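Local coordinates for protein GTP cyclohydrolase 1 type 2 homolog (PDB 1NMO) that binds a pair of metal ions within a ring-shaped hexamer and may take part in degrading radiation-damaged nucleotides, though its reaction is not established, at residues 127-132 / 168-173; 154-159 / 209-214; 174-179 / 190-195. All coordinates share one frame; numbering follows the deposited sequence.

Interaction 1 of 3, residues 127-132 / 168-173; sequences LVPWGE and VAWCTG
W130 and A169 face each other as a non-hydrogen-bonded antiparallel pair, CA to CA 4.0 Å, where strands 128-132 and 168-170 run at 155° with their axes 4.7 Å apart. The next pair, G131 with V168, is hydrogen-bonded in both directions: V168 N reaches G131 O at 2.7 Å in a nearly straight bond, and G131 N returns to V168 O at 2.9 Å. Beyond A169 a longer bond, W170 N to P129 O at 3.3 Å, continues the pairing. On the face carrying W130 and A169 their CB atoms meet at 4.0 Å. The other side is dominated by the indole of W170. Its CG stands between the backbone N and the carbonyl carbon (chi1 62°), and although CB points away from strand 128-132, the far end of the ring comes back to it. P129 CG lies over one face of the indole, the two side chains crossing at about a right angle, though modelled too close for its distance to be trusted. Backbone atom G131 N sits at the indole edge. W170 NE1 is satisfied outside the pair by N109 O. Helix 108-116 supplies N109 against P129 and A113 against W170. In this antiparallel part of the mixed sheet, strand 128-137 lies between 118-123 and 165-170, which on its far side pairs with strand 189-192, A169 bonding through its backbone with A189 and I191.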
ATOM      1  N   LEU A 127     -24.506  21.406  27.973  1.00 18.91           N
ATOM      2  CA  LEU A 127     -24.264  20.905  26.620  1.00 17.55           C
ATOM      3  C   LEU A 127     -24.192  19.388  26.535  1.00 17.54           C
ATOM      4  O   LEU A 127     -23.551  18.849  25.597  1.00 15.61           O
ATOM      5  CB  LEU A 127     -22.924  21.443  26.154  1.00 18.60           C
ATOM      6  CG  LEU A 127     -22.903  22.982  26.043  1.00 19.16           C
ATOM      7  CD1 LEU A 127     -21.448  23.467  26.141  1.00 18.55           C
ATOM      8  CD2 LEU A 127     -23.559  23.410  24.659  1.00 17.36           C
ATOM      9  N   VAL A 128     -24.848  18.708  27.496  1.00 16.17           N
ATOM     10  CA  VAL A 128     -24.786  17.277  27.592  1.00 15.74           C
ATOM     11  C   VAL A 128     -26.110  16.606  27.759  1.00 16.85           C
ATOM     12  O   VAL A 128     -26.508  16.335  28.871  1.00 18.97           O
ATOM     13  CB  VAL A 128     -23.936  16.878  28.815  1.00 15.09           C
ATOM     14  CG1 VAL A 128     -23.594  15.437  28.748  1.00 14.98           C
ATOM     15  CG2 VAL A 128     -22.679  17.660  28.831  1.00 14.10           C
ATOM     16  N   PRO A 129     -26.818  16.297  26.665  1.00 16.79           N
ATOM     17  CA  PRO A 129     -28.124  15.629  26.747  1.00 15.27           C
ATOM     18  C   PRO A 129     -27.924  14.177  26.996  1.00 16.18           C
ATOM     19  O   PRO A 129     -26.784  13.693  26.862  1.00 16.31           O
ATOM     20  CB  PRO A 129     -28.722  15.875  25.374  1.00 15.32           C
ATOM     21  CG  PRO A 129     -27.476  15.975  24.510  1.00 16.31           C
ATOM     22  CD  PRO A 129     -26.598  16.869  25.334  1.00 15.97           C
ATOM     23  N   TRP A 130     -28.981  13.477  27.438  1.00 15.11           N
ATOM     24  CA  TRP A 130     -28.857  12.023  27.598  1.00 15.35           C
ATOM     25  C   TRP A 130     -30.143  11.414  27.053  1.00 14.12           C
ATOM     26  O   TRP A 130     -31.119  12.113  26.841  1.00 16.55           O
ATOM     27  CB  TRP A 130     -28.682  11.576  29.060  1.00 15.09           C
ATOM     28  CG  TRP A 130     -29.942  11.746  29.941  1.00 16.42           C
ATOM     29  CD1 TRP A 130     -30.259  12.834  30.726  1.00 17.17           C
ATOM     30  CD2 TRP A 130     -31.002  10.789  30.141  1.00 15.73           C
ATOM     31  NE1 TRP A 130     -31.444  12.611  31.393  1.00 18.85           N
ATOM     32  CE2 TRP A 130     -31.914  11.361  31.062  1.00 17.46           C
ATOM     33  CE3 TRP A 130     -31.269   9.494  29.635  1.00 16.25           C
ATOM     34  CZ2 TRP A 130     -33.073  10.683  31.505  1.00 16.92           C
ATOM     35  CZ3 TRP A 130     -32.471   8.800  30.102  1.00 15.29           C
ATOM     36  CH2 TRP A 130     -33.321   9.404  31.014  1.00 15.86           C
ATOM     37  N   GLY A 131     -30.125  10.130  26.781  1.00 14.28           N
ATOM     38  CA  GLY A 131     -31.335   9.473  26.316  1.00 16.71           C
ATOM     39  C   GLY A 131     -31.045   8.002  26.049  1.00 16.23           C
ATOM     40  O   GLY A 131     -30.068   7.453  26.611  1.00 14.12           O
ATOM     41  N   GLU A 132     -31.849   7.404  25.168  1.00 16.43           N
ATOM     42  CA  GLU A 132     -31.703   6.011  24.826  1.00 18.59           C
ATOM     43  C   GLU A 132     -31.822   5.649  23.362  1.00 19.96           C
ATOM     44  O   GLU A 132     -32.687   6.148  22.595  1.00 18.43           O
ATOM     45  CB  GLU A 132     -32.763   5.171  25.554  1.00 20.61           C
ATOM     46  CG  GLU A 132     -32.909   5.435  27.063  1.00 23.50           C
ATOM     47  CD  GLU A 132     -33.796   4.394  27.770  1.00 25.59           C
ATOM     48  OE1 GLU A 132     -34.721   3.806  27.129  1.00 29.02           O
ATOM     49  OE2 GLU A 132     -33.540   4.172  28.965  1.00 28.14           O
ATOM     50  N   VAL A 168     -27.519   6.508  26.813  1.00 16.29           N
ATOM     51  CA  VAL A 168     -26.345   7.195  26.270  1.00 15.98           C
ATOM     52  C   VAL A 168     -26.284   8.698  26.613  1.00 16.02           C
ATOM     53  O   VAL A 168     -27.315   9.297  26.985  1.00 14.24           O
ATOM     54  CB  VAL A 168     -26.456   7.069  24.750  1.00 16.59           C
ATOM     55  CG1 VAL A 168     -25.369   7.819  24.091  1.00 15.58           C
ATOM     56  CG2 VAL A 168     -26.373   5.616  24.377  1.00 17.12           C
ATOM     57  N   ALA A 169     -25.105   9.326  26.597  1.00 14.01           N
ATOM     58  CA  ALA A 169     -25.168  10.792  26.774  1.00 13.73           C
ATOM     59  C   ALA A 169     -24.143  11.247  25.723  1.00 14.88           C
ATOM     60  O   ALA A 169     -23.359  10.425  25.250  1.00 16.09           O
ATOM     61  CB  ALA A 169     -24.802  11.249  28.193  1.00 12.21           C
ATOM     62  N   TRP A 170     -24.100  12.517  25.346  1.00 14.24           N
ATOM     63  CA  TRP A 170     -23.178  12.861  24.303  1.00 13.17           C
ATOM     64  C   TRP A 170     -22.967  14.328  24.301  1.00 14.04           C
ATOM     65  O   TRP A 170     -23.753  15.047  24.926  1.00 15.98           O
ATOM     66  CB  TRP A 170     -23.779  12.435  22.972  1.00 11.98           C
ATOM     67  CG  TRP A 170     -25.083  13.113  22.584  1.00 12.82           C
ATOM     68  CD1 TRP A 170     -25.241  14.226  21.823  1.00 14.50           C
ATOM     69  CD2 TRP A 170     -26.420  12.718  22.988  1.00 13.96           C
ATOM     70  NE1 TRP A 170     -26.582  14.562  21.724  1.00 14.61           N
ATOM     71  CE2 TRP A 170     -27.325  13.655  22.423  1.00 14.20           C
ATOM     72  CE3 TRP A 170     -26.935  11.657  23.781  1.00 14.24           C
ATOM     73  CZ2 TRP A 170     -28.719  13.562  22.611  1.00 14.45           C
ATOM     74  CZ3 TRP A 170     -28.336  11.558  23.984  1.00 11.55           C
ATOM     75  CH2 TRP A 170     -29.198  12.503  23.401  1.00 14.07           C
ATOM     76  N   CYS A 171     -21.917  14.785  23.625  1.00 12.76           N
ATOM     77  CA  CYS A 171     -21.689  16.229  23.465  1.00 14.63           C
ATOM     78  C   CYS A 171     -20.930  16.264  22.162  1.00 12.69           C
ATOM     79  O   CYS A 171     -19.918  15.622  22.103  1.00 13.03           O
ATOM     80  CB  CYS A 171     -20.811  16.845  24.578  1.00 12.64           C
ATOM     81  SG  CYS A 171     -20.588  18.654  24.289  1.00 18.25           S
ATOM     82  N   THR A 172     -21.394  16.959  21.119  1.00 12.25           N
ATOM     83  CA  THR A 172     -20.633  16.953  19.900  1.00 13.40           C
ATOM     84  C   THR A 172     -19.288  17.800  20.020  1.00 14.02           C
ATOM     85  O   THR A 172     -19.123  18.613  20.904  1.00 12.36           O
ATOM     86  CB  THR A 172     -21.433  17.566  18.734  1.00 14.90           C
ATOM     87  OG1 THR A 172     -21.589  18.968  19.010  1.00 16.42           O
ATOM     88  CG2 THR A 172     -22.793  16.830  18.482  1.00 11.18           C
ATOM     89  N   GLY A 173     -18.311  17.564  19.147  1.00 13.56           N
ATOM     90  CA  GLY A 173     -17.117  18.384  19.203  1.00 13.59           C
ATOM     91  C   GLY A 173     -16.111  17.990  20.227  1.00 14.49           C
ATOM     92  O   GLY A 173     -15.869  16.795  20.438  1.00 15.95           O
TER

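Interaction 2 of 3, residues 154-159 / 209-214; sequences PLWCGD and HFYAAG
L155 and A212 form a hydrogen-bonded antiparallel pair at the edge of the mixed sheet, where strand 155-157 is the outermost strand within the chain. Both of their backbone amides are satisfied across the pair: L155 N by A212 O, and A212 N by L155 O. Two residues on, C157 and F210 repeat the exchange, with C157 N to F210 O at 2.8 Å and F210 N to C157 O at 2.9 Å; the F210 donor stands above the carbonyl plane of C157. Between these pairs, W156 and Y211 project from the same face and lie side by side, the five-membered ring of W156 and the phenol tilted by just 11° but slid apart so that they barely overlap. H209 completes the aromatic cluster. Its imidazole has both nitrogens engaged, NE2 with P162 O and ND1 with the indole, while Y211 OH is bonded to G139 O at the start of helix 139-150. CG of W156 is anti to the backbone N (chi1 162°), and the indole lies alongside H209, pointing the same way. W156 NE1 donates to H209 ND1 at 2.9 Å, with ND1 in the indole plane but NE1 tilted 21° from the imidazole plane.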
ATOM      1  N   PRO A 154     -15.339   5.536  14.180  1.00 18.66           N
ATOM      2  CA  PRO A 154     -14.940   6.219  15.411  1.00 17.74           C
ATOM      3  C   PRO A 154     -13.942   5.425  16.259  1.00 17.45           C
ATOM      4  O   PRO A 154     -13.760   4.196  16.117  1.00 16.77           O
ATOM      5  CB  PRO A 154     -16.276   6.332  16.150  1.00 16.87           C
ATOM      6  CG  PRO A 154     -16.757   4.881  15.939  1.00 18.11           C
ATOM      7  CD  PRO A 154     -16.598   4.777  14.397  1.00 18.47           C
ATOM      8  N   LEU A 155     -13.310   6.132  17.188  1.00 16.57           N
ATOM      9  CA  LEU A 155     -12.424   5.457  18.140  1.00 16.89           C
ATOM     10  C   LEU A 155     -13.416   4.890  19.147  1.00 16.04           C
ATOM     11  O   LEU A 155     -14.229   5.637  19.675  1.00 15.59           O
ATOM     12  CB  LEU A 155     -11.525   6.451  18.886  1.00 17.17           C
ATOM     13  CG  LEU A 155     -11.002   5.929  20.251  1.00 19.60           C
ATOM     14  CD1 LEU A 155     -10.483   4.523  20.006  1.00 21.60           C
ATOM     15  CD2 LEU A 155      -9.835   6.756  20.787  1.00 17.65           C
ATOM     16  N   TRP A 156     -13.384   3.588  19.417  1.00 17.49           N
ATOM     17  CA  TRP A 156     -14.308   3.027  20.421  1.00 18.26           C
ATOM     18  C   TRP A 156     -13.527   2.303  21.522  1.00 19.77           C
ATOM     19  O   TRP A 156     -12.668   1.459  21.254  1.00 20.19           O
ATOM     20  CB  TRP A 156     -15.310   2.082  19.781  1.00 17.33           C
ATOM     21  CG  TRP A 156     -16.047   1.095  20.763  1.00 19.06           C
ATOM     22  CD1 TRP A 156     -16.760   1.423  21.893  1.00 18.08           C
ATOM     23  CD2 TRP A 156     -16.076  -0.343  20.691  1.00 17.64           C
ATOM     24  NE1 TRP A 156     -17.208   0.276  22.523  1.00 17.38           N
ATOM     25  CE2 TRP A 156     -16.808  -0.811  21.804  1.00 17.66           C
ATOM     26  CE3 TRP A 156     -15.557  -1.281  19.785  1.00 19.81           C
ATOM     27  CZ2 TRP A 156     -17.036  -2.171  22.040  1.00 17.56           C
ATOM     28  CZ3 TRP A 156     -15.789  -2.638  20.031  1.00 18.48           C
ATOM     29  CH2 TRP A 156     -16.517  -3.059  21.137  1.00 17.93           C
ATOM     30  N   CYS A 157     -13.794   2.683  22.766  1.00 19.75           N
ATOM     31  CA  CYS A 157     -13.132   2.045  23.853  1.00 21.67           C
ATOM     32  C   CYS A 157     -14.241   1.485  24.721  1.00 21.55           C
ATOM     33  O   CYS A 157     -14.904   2.234  25.446  1.00 20.27           O
ATOM     34  CB  CYS A 157     -12.269   3.055  24.615  1.00 23.05           C
ATOM     35  SG  CYS A 157     -11.524   2.369  26.135  1.00 29.21           S
ATOM     36  N   GLY A 158     -14.443   0.170  24.662  1.00 22.00           N
ATOM     37  CA  GLY A 158     -15.537  -0.407  25.462  1.00 23.15           C
ATOM     38  C   GLY A 158     -15.263  -1.680  26.246  1.00 23.48           C
ATOM     39  O   GLY A 158     -16.181  -2.379  26.702  1.00 24.27           O
ATOM     40  N   ASP A 159     -13.985  -1.964  26.420  1.00 24.10           N
ATOM     41  CA  ASP A 159     -13.500  -3.120  27.178  1.00 25.30           C
ATOM     42  C   ASP A 159     -14.267  -3.313  28.505  1.00 24.18           C
ATOM     43  O   ASP A 159     -14.542  -4.438  28.888  1.00 23.33           O
ATOM     44  CB  ASP A 159     -12.011  -2.943  27.496  1.00 28.92           C
ATOM     45  CG  ASP A 159     -11.155  -2.533  26.269  1.00 32.41           C
ATOM     46  OD1 ASP A 159     -11.047  -3.428  25.330  1.00 33.79           O
ATOM     47  OD2 ASP A 159     -10.613  -1.344  26.305  1.00 31.97           O
ATOM     48  N   HIS A 209     -18.948   2.558  27.537  1.00 16.49           N
ATOM     49  CA  HIS A 209     -18.464   2.517  26.196  1.00 16.25           C
ATOM     50  C   HIS A 209     -18.191   3.958  25.832  1.00 16.54           C
ATOM     51  O   HIS A 209     -19.068   4.807  26.049  1.00 19.06           O
ATOM     52  CB  HIS A 209     -19.555   1.983  25.255  1.00 15.15           C
ATOM     53  CG  HIS A 209     -19.773   0.507  25.359  1.00 15.34           C
ATOM     54  ND1 HIS A 209     -18.884  -0.411  24.838  1.00 14.10           N
ATOM     55  CD2 HIS A 209     -20.748  -0.211  25.983  1.00 14.66           C
ATOM     56  CE1 HIS A 209     -19.289  -1.641  25.145  1.00 13.59           C
ATOM     57  NE2 HIS A 209     -20.417  -1.545  25.838  1.00 16.25           N
ATOM     58  N   PHE A 210     -17.021   4.248  25.247  1.00 13.93           N
ATOM     59  CA  PHE A 210     -16.726   5.623  24.851  1.00 13.34           C
ATOM     60  C   PHE A 210     -16.429   5.639  23.351  1.00 12.31           C
ATOM     61  O   PHE A 210     -15.758   4.735  22.882  1.00 15.09           O
ATOM     62  CB  PHE A 210     -15.516   6.209  25.628  1.00 10.21           C
ATOM     63  CG  PHE A 210     -15.000   7.426  25.008  1.00  9.65           C
ATOM     64  CD1 PHE A 210     -15.730   8.607  25.063  1.00 11.07           C
ATOM     65  CD2 PHE A 210     -13.834   7.393  24.256  1.00 10.02           C
ATOM     66  CE1 PHE A 210     -15.322   9.767  24.383  1.00 11.31           C
ATOM     67  CE2 PHE A 210     -13.415   8.548  23.565  1.00 11.45           C
ATOM     68  CZ  PHE A 210     -14.174   9.733  23.637  1.00 12.65           C
ATOM     69  N   TYR A 211     -16.924   6.641  22.632  1.00 10.21           N
ATOM     70  CA  TYR A 211     -16.744   6.798  21.181  1.00 11.04           C
ATOM     71  C   TYR A 211     -16.258   8.228  20.940  1.00 11.41           C
ATOM     72  O   TYR A 211     -16.870   9.171  21.481  1.00  9.48           O
ATOM     73  CB  TYR A 211     -18.083   6.683  20.410  1.00 12.49           C
ATOM     74  CG  TYR A 211     -18.742   5.374  20.644  1.00 11.97           C
ATOM     75  CD1 TYR A 211     -19.412   5.123  21.807  1.00 11.26           C
ATOM     76  CD2 TYR A 211     -18.527   4.326  19.751  1.00 12.76           C
ATOM     77  CE1 TYR A 211     -19.840   3.813  22.102  1.00 13.21           C
ATOM     78  CE2 TYR A 211     -18.953   3.051  19.999  1.00 14.04           C
ATOM     79  CZ  TYR A 211     -19.607   2.779  21.186  1.00 15.73           C
ATOM     80  OH  TYR A 211     -19.995   1.439  21.428  1.00 16.06           O
ATOM     81  N   ALA A 212     -15.180   8.396  20.141  1.00  9.57           N
ATOM     82  CA  ALA A 212     -14.686   9.751  19.825  1.00  9.57           C
ATOM     83  C   ALA A 212     -15.074   9.686  18.374  1.00  9.91           C
ATOM     84  O   ALA A 212     -14.368   9.060  17.592  1.00 11.31           O
ATOM     85  CB  ALA A 212     -13.196   9.823  19.989  1.00  7.46           C
ATOM     86  N   ALA A 213     -16.209  10.290  17.995  1.00  9.54           N
ATOM     87  CA  ALA A 213     -16.710  10.104  16.637  1.00 10.47           C
ATOM     88  C   ALA A 213     -16.253  11.096  15.637  1.00 11.87           C
ATOM     89  O   ALA A 213     -16.731  11.060  14.494  1.00 12.93           O
ATOM     90  CB  ALA A 213     -18.204  10.042  16.641  1.00  9.18           C
ATOM     91  N   GLY A 214     -15.328  11.975  16.054  1.00 12.90           N
ATOM     92  CA  GLY A 214     -14.811  12.996  15.156  1.00 13.30           C
ATOM     93  C   GLY A 214     -15.348  14.378  15.446  1.00 12.64           C
ATOM     94  O   GLY A 214     -16.542  14.543  15.609  1.00 15.87           O
TER

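Interaction 3 of 3, residues 174-179 / 190-195; sequences GGQSFI and FITGEV
The phenyl ring of F190 has I179 over one face, with I179 CA 4.1 Å from the ring centroid in a CH-pi contact and F178 O higher above the same face, toward the rim. At the ring edge, in plane, lies the carbonyl oxygen of G175, 3.4 Å from F190 CZ; Q176 CA also approaches near the plane. F178 CB meets F190 CZ at 3.8 Å, and I179 CB rests 3.7 Å from F190 CD2. CG of F190 is anti to the backbone N (chi1 176°), on a CB that already points toward the 174-179 turn. G175 O also accepts from F178 N, which helps shape the turn beside the ring. T192 presents OG1 to G175 N at 2.9 Å, a weak bond with an angle of 126° at the hydrogen. The stronger partner of that hydroxyl is C171 O, so one side-chain oxygen links the turn to C171. T192 CG2 packs 3.7 Å from Q176 N. At the outer end E194 CG lies 3.8 Å from G174 CA, while its carboxylate turns elsewhere: OE2 bonds H215 ND1 and also E197 N of a neighbouring subunit. Strand 165-170, helix 179-185 and strand 189-192 make a beta-alpha-beta crossover between parallel neighbours, and here its first connection packs beside the dinuclear iron site, with E194 a second-shell partner of the iron ligand H215.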
ATOM      1  N   GLY A 174     -15.487  18.974  20.862  1.00 14.84           N
ATOM      2  CA  GLY A 174     -14.511  18.617  21.887  1.00 16.33           C
ATOM      3  C   GLY A 174     -15.179  18.481  23.253  1.00 16.49           C
ATOM      4  O   GLY A 174     -14.834  19.247  24.164  1.00 17.91           O
ATOM      5  N   GLY A 175     -16.158  17.562  23.388  1.00 15.65           N
ATOM      6  CA  GLY A 175     -16.839  17.378  24.655  1.00 13.14           C
ATOM      7  C   GLY A 175     -16.292  16.265  25.532  1.00 13.38           C
ATOM      8  O   GLY A 175     -16.922  15.891  26.501  1.00 11.25           O
ATOM      9  N   GLN A 176     -15.097  15.750  25.234  1.00 13.80           N
ATOM     10  CA  GLN A 176     -14.553  14.634  25.996  1.00 14.59           C
ATOM     11  C   GLN A 176     -14.488  14.872  27.468  1.00 15.39           C
ATOM     12  O   GLN A 176     -14.447  13.927  28.245  1.00 14.36           O
ATOM     13  CB  GLN A 176     -13.062  14.334  25.703  1.00 15.74           C
ATOM     14  CG  GLN A 176     -12.414  14.578  24.376  1.00 15.93           C
ATOM     15  CD  GLN A 176     -12.121  16.027  24.022  1.00 15.36           C
ATOM     16  OE1 GLN A 176     -13.052  16.745  23.669  1.00 16.08           O
ATOM     17  NE2 GLN A 176     -10.815  16.457  24.062  1.00 15.12           N
ATOM     18  N   SER A 177     -14.342  16.132  27.879  1.00 16.97           N
ATOM     19  CA  SER A 177     -14.130  16.325  29.311  1.00 17.79           C
ATOM     20  C   SER A 177     -15.412  16.124  30.112  1.00 18.17           C
ATOM     21  O   SER A 177     -15.389  16.121  31.362  1.00 19.11           O
ATOM     22  CB  SER A 177     -13.481  17.711  29.560  1.00 16.73           C
ATOM     23  OG  SER A 177     -14.398  18.741  29.274  1.00 20.60           O
ATOM     24  N   PHE A 178     -16.524  15.888  29.399  1.00 16.84           N
ATOM     25  CA  PHE A 178     -17.812  15.725  30.070  1.00 15.94           C
ATOM     26  C   PHE A 178     -18.042  14.269  30.382  1.00 16.55           C
ATOM     27  O   PHE A 178     -19.062  13.889  30.931  1.00 16.61           O
ATOM     28  CB  PHE A 178     -18.926  16.231  29.155  1.00 15.28           C
ATOM     29  CG  PHE A 178     -19.031  17.729  29.111  1.00 14.30           C
ATOM     30  CD1 PHE A 178     -19.280  18.456  30.300  1.00 14.59           C
ATOM     31  CD2 PHE A 178     -18.952  18.419  27.892  1.00 13.84           C
ATOM     32  CE1 PHE A 178     -19.447  19.836  30.270  1.00 14.56           C
ATOM     33  CE2 PHE A 178     -19.118  19.804  27.841  1.00 12.21           C
ATOM     34  CZ  PHE A 178     -19.363  20.528  28.989  1.00 13.57           C
ATOM     35  N   ILE A 179     -17.096  13.423  30.013  1.00 14.67           N
ATOM     36  CA  ILE A 179     -17.309  12.048  30.299  1.00 13.30           C
ATOM     37  C   ILE A 179     -17.510  11.669  31.773  1.00 14.83           C
ATOM     38  O   ILE A 179     -18.314  10.750  32.089  1.00 12.93           O
ATOM     39  CB  ILE A 179     -16.182  11.190  29.705  1.00 12.35           C
ATOM     40  CG1 ILE A 179     -16.545   9.708  29.898  1.00 11.68           C
ATOM     41  CG2 ILE A 179     -14.803  11.516  30.366  1.00 11.03           C
ATOM     42  CD1 ILE A 179     -15.666   8.686  29.016  1.00  8.27           C
ATOM     43  N   PHE A 190     -20.965   7.051  26.187  1.00 14.91           N
ATOM     44  CA  PHE A 190     -20.797   8.540  26.057  1.00 12.30           C
ATOM     45  C   PHE A 190     -20.155   8.703  24.721  1.00 13.29           C
ATOM     46  O   PHE A 190     -19.183   7.991  24.408  1.00 15.31           O
ATOM     47  CB  PHE A 190     -19.887   9.149  27.150  1.00  8.77           C
ATOM     48  CG  PHE A 190     -19.645  10.621  26.975  1.00  9.06           C
ATOM     49  CD1 PHE A 190     -20.689  11.539  27.061  1.00  9.12           C
ATOM     50  CD2 PHE A 190     -18.343  11.115  26.722  1.00  8.97           C
ATOM     51  CE1 PHE A 190     -20.474  12.944  26.909  1.00  9.25           C
ATOM     52  CE2 PHE A 190     -18.110  12.479  26.574  1.00  9.53           C
ATOM     53  CZ  PHE A 190     -19.194  13.423  26.668  1.00  9.16           C
ATOM     54  N   ILE A 191     -20.688   9.616  23.910  1.00 13.73           N
ATOM     55  CA  ILE A 191     -20.212   9.865  22.549  1.00 13.08           C
ATOM     56  C   ILE A 191     -19.792  11.303  22.388  1.00 13.76           C
ATOM     57  O   ILE A 191     -20.564  12.198  22.777  1.00 15.38           O
ATOM     58  CB  ILE A 191     -21.367   9.678  21.514  1.00 13.31           C
ATOM     59  CG1 ILE A 191     -21.995   8.339  21.709  1.00 10.42           C
ATOM     60  CG2 ILE A 191     -20.844   9.793  20.020  1.00  8.83           C
ATOM     61  CD1 ILE A 191     -23.200   8.168  20.859  1.00 10.03           C
ATOM     62  N   THR A 192     -18.609  11.611  21.855  1.00 12.56           N
ATOM     63  CA  THR A 192     -18.383  13.057  21.700  1.00 12.88           C
ATOM     64  C   THR A 192     -17.572  13.158  20.440  1.00 13.64           C
ATOM     65  O   THR A 192     -17.617  12.235  19.648  1.00 12.95           O
ATOM     66  CB  THR A 192     -17.685  13.636  22.888  1.00 13.80           C
ATOM     67  OG1 THR A 192     -17.502  15.042  22.662  1.00 14.99           O
ATOM     68  CG2 THR A 192     -16.301  12.996  23.077  1.00 13.56           C
ATOM     69  N   GLY A 193     -16.822  14.228  20.210  1.00 15.01           N
ATOM     70  CA  GLY A 193     -16.068  14.248  18.944  1.00 14.56           C
ATOM     71  C   GLY A 193     -14.589  13.875  19.073  1.00 14.88           C
ATOM     72  O   GLY A 193     -14.050  13.059  18.348  1.00 14.49           O
ATOM     73  N   GLU A 194     -13.924  14.493  20.029  1.00 14.95           N
ATOM     74  CA  GLU A 194     -12.502  14.270  20.224  1.00 15.18           C
ATOM     75  C   GLU A 194     -12.243  13.404  21.447  1.00 15.15           C
ATOM     76  O   GLU A 194     -13.171  13.058  22.197  1.00 15.18           O
ATOM     77  CB  GLU A 194     -11.816  15.613  20.412  1.00 12.65           C
ATOM     78  CG  GLU A 194     -12.256  16.673  19.503  1.00 13.56           C
ATOM     79  CD  GLU A 194     -11.235  17.803  19.479  1.00 15.89           C
ATOM     80  OE1 GLU A 194     -10.308  17.703  20.321  1.00 18.51           O
ATOM     81  OE2 GLU A 194     -11.338  18.780  18.641  1.00 15.38           O
ATOM     82  N   VAL A 195     -10.964  13.065  21.641  1.00 15.21           N
ATOM     83  CA  VAL A 195     -10.527  12.245  22.750  1.00 14.76           C
ATOM     84  C   VAL A 195      -9.188  12.791  23.294  1.00 17.58           C
ATOM     85  O   VAL A 195      -8.353  13.309  22.523  1.00 18.39           O
ATOM     86  CB  VAL A 195     -10.368  10.750  22.311  1.00 13.50           C
ATOM     87  CG1 VAL A 195      -9.151  10.578  21.389  1.00 17.16           C
ATOM     88  CG2 VAL A 195     -10.229   9.814  23.524  1.00 12.46           C
TER

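How the interactions relate
All three contacts reach the same mixed sheet, in which strand 189-192 of interaction 3 lies between strand 165-170 of interaction 1 and strand 209-212 of interaction 2. The centre of interaction 3 is about 9 Å from each of the other two centres, whereas the centres of interactions 1 and 2 are about 14 Å apart and their nearest atoms about 5 Å. C171 N to I191 O at 3.0 Å joins interactions 1 and 3; A213 N to T192 O at 2.9 Å and G214 N to G193 O at 2.8 Å join 2 and 3. The loops after the C-terminal ends of the parallel strands lie toward the metals: G174 is about 6 Å and the side chain of C171 about 7 Å from a bound iron, the side chain of A213 about 13 Å.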